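Local coordinates for protein bucandin (Bungarus candidus, PDB 1F94) that probably enhances presynaptic acetylcholine release, acting as a secreted three-finger neurotoxin of krait venom, at residues Met1-Arg5 against Thr57-Thr63. Numbering follows the deposited sequence.
Sequences MECYR and TTNLCNT
Residues Glu2-Arg5 run as an extended beta strand, and the irregular C-terminal tail follows the same direction alongside, with CA atoms 5.0 Å apart for Met1-Asn59 and 4.4 Å for Cys3-Leu60. A type II turn spans Thr58-Cys61; Leu60 takes positive phi (54°) there, and its N donates to Glu2 O at 2.8 Å. An inverse gamma turn then centres on Asn62. Its chi1 is p, so the carboxamide hydrogen-bonds both polar backbone atoms of Tyr4: Tyr4 N donates to Asn62 OD1 (2.9 Å) and Asn62 ND2 to Tyr4 O (3.0 Å); Asn62 ND2 also hydrogen-bonds Tyr25 O. The Tyr4 ring (chi1 m) takes Leu60 CD2 over one face, a CH-pi contact 3.8 Å from its centroid, while Met1 SD lies 3.6 Å from Thr57 O. Cys3 and Cys61 are held by disulfides to Cys24 and Cys56, in the cystine-rich core of the three-finger fold. One carboxamide thus pairs Tyr4 much as a neighbouring strand would, linking first finger and tail to strand 23-29.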
loop_
_atom_site.group_PDB
_atom_site.type_symbol
_atom_site.label_atom_id
_atom_site.label_comp_id
_atom_site.label_asym_id
_atom_site.label_seq_id
_atom_site.Cartn_x
_atom_site.Cartn_y
_atom_site.Cartn_z
ATOM N N MET A 1 -4.636 -12.163 6.331
ATOM C CA MET A 1 -3.859 -11.592 5.216
ATOM C C MET A 1 -2.838 -10.588 5.786
ATOM O O MET A 1 -3.125 -9.958 6.802
ATOM C CB MET A 1 -4.858 -10.870 4.306
ATOM C CG MET A 1 -4.291 -10.307 3.051
ATOM S SD MET A 1 -5.463 -9.687 1.869
ATOM C CE MET A 1 -5.370 -7.944 2.174
ATOM N N GLU A 2 -1.732 -10.460 5.065
ATOM C CA GLU A 2 -0.722 -9.472 5.343
ATOM C C GLU A 2 -0.525 -8.632 4.103
ATOM O O GLU A 2 -0.790 -9.044 2.993
ATOM C CB GLU A 2 0.633 -10.123 5.701
ATOM C CG GLU A 2 0.608 -10.932 7.015
ATOM C CD GLU A 2 1.968 -11.641 7.244
ATOM O OE1 GLU A 2 2.652 -12.044 6.249
ATOM O OE2 GLU A 2 2.377 -11.772 8.396
ATOM N N CYS A 3 0.005 -7.420 4.309
ATOM C CA CYS A 3 0.467 -6.561 3.266
ATOM C C CYS A 3 1.886 -6.099 3.591
ATOM O O CYS A 3 2.332 -6.182 4.726
ATOM C CB CYS A 3 -0.412 -5.281 3.158
ATOM S SG CYS A 3 -2.142 -5.625 2.794
ATOM N N TYR A 4 2.576 -5.604 2.575
ATOM C CA TYR A 4 3.848 -4.917 2.808
ATOM C C TYR A 4 3.603 -3.535 3.361
ATOM O O TYR A 4 2.569 -2.888 3.126
ATOM C CB TYR A 4 4.693 -4.846 1.523
ATOM C CG TYR A 4 5.182 -6.181 1.090
ATOM C CD1 TYR A 4 4.737 -6.818 -0.078
ATOM C CD2 TYR A 4 6.135 -6.877 1.870
ATOM C CE1 TYR A 4 5.232 -8.053 -0.431
ATOM C CE2 TYR A 4 6.634 -8.092 1.536
ATOM C CZ TYR A 4 6.164 -8.705 0.360
ATOM O OH TYR A 4 6.630 -9.924 -0.001
ATOM N N ARG A 5 4.606 -3.045 4.102
ATOM C CA ARG A 5 4.668 -1.688 4.580
ATOM C C ARG A 5 6.134 -1.233 4.526
ATOM O O ARG A 5 7.054 -2.060 4.415
ATOM C CB ARG A 5 4.031 -1.449 5.933
ATOM C CG ARG A 5 4.779 -1.994 7.086
ATOM C CD ARG A 5 4.208 -1.643 8.452
ATOM N NE ARG A 5 5.194 -1.963 9.483
ATOM C CZ ARG A 5 6.199 -1.174 9.902
ATOM N NH1 ARG A 5 6.429 0.051 9.449
ATOM N NH2 ARG A 5 6.984 -1.664 10.846
ATOM N N THR A 57 -6.181 -7.119 -3.355
ATOM C CA THR A 57 -6.907 -7.804 -2.289
ATOM C C THR A 57 -6.379 -9.179 -1.919
ATOM O O THR A 57 -7.110 -9.966 -1.305
ATOM C CB THR A 57 -8.414 -7.908 -2.623
ATOM O OG1 THR A 57 -8.593 -8.651 -3.827
ATOM C CG2 THR A 57 -9.032 -6.552 -2.802
ATOM N N THR A 58 -5.116 -9.476 -2.164
ATOM C CA THR A 58 -4.547 -10.744 -1.741
ATOM C C THR A 58 -3.241 -10.513 -0.978
ATOM O O THR A 58 -2.592 -9.515 -1.037
ATOM C CB THR A 58 -4.344 -11.740 -2.879
ATOM O OG1 THR A 58 -3.444 -11.130 -3.841
ATOM C CG2 THR A 58 -5.603 -12.019 -3.663
ATOM N N ASN A 59 -2.872 -11.589 -0.243
ATOM C CA ASN A 59 -1.745 -11.564 0.649
ATOM C C ASN A 59 -0.484 -11.056 -0.067
ATOM O O ASN A 59 -0.069 -11.541 -1.093
ATOM C CB ASN A 59 -1.534 -12.981 1.176
ATOM C CG ASN A 59 -0.448 -13.073 2.232
ATOM O OD1 ASN A 59 0.609 -13.676 2.071
ATOM N ND2 ASN A 59 -0.750 -12.475 3.327
ATOM N N LEU A 60 0.142 -10.043 0.511
ATOM C CA LEU A 60 1.408 -9.479 0.084
ATOM C C LEU A 60 1.402 -9.079 -1.386
ATOM O O LEU A 60 2.385 -9.175 -2.113
ATOM C CB LEU A 60 2.560 -10.458 0.406
ATOM C CG LEU A 60 2.757 -10.736 1.898
ATOM C CD1 LEU A 60 3.899 -11.756 2.109
ATOM C CD2 LEU A 60 3.054 -9.466 2.652
ATOM N N CYS A 61 0.270 -8.560 -1.843
ATOM C CA CYS A 61 0.067 -8.224 -3.249
ATOM C C CYS A 61 0.683 -6.883 -3.646
ATOM O O CYS A 61 0.873 -6.612 -4.826
ATOM C CB CYS A 61 -1.405 -8.253 -3.623
ATOM S SG CYS A 61 -2.504 -7.141 -2.707
ATOM N N ASN A 62 0.970 -6.004 -2.669
ATOM C CA ASN A 62 1.458 -4.659 -2.928
ATOM C C ASN A 62 2.985 -4.656 -3.021
ATOM O O ASN A 62 3.725 -4.058 -2.214
ATOM C CB ASN A 62 0.955 -3.668 -1.902
ATOM C CG ASN A 62 1.298 -4.010 -0.471
ATOM O OD1 ASN A 62 1.571 -5.153 -0.108
ATOM N ND2 ASN A 62 1.242 -2.976 0.387
ATOM N N THR A 63 3.560 -5.361 -3.996
ATOM C CA THR A 63 4.975 -5.446 -4.300
ATOM C C THR A 63 5.529 -4.250 -5.098
ATOM O O THR A 63 6.742 -4.028 -5.146
ATOM C CB THR A 63 5.270 -6.708 -5.144
ATOM O OG1 THR A 63 4.380 -6.803 -6.290
ATOM C CG2 THR A 63 4.998 -7.917 -4.277
ATOM O OXT THR A 63 4.714 -3.549 -5.727
#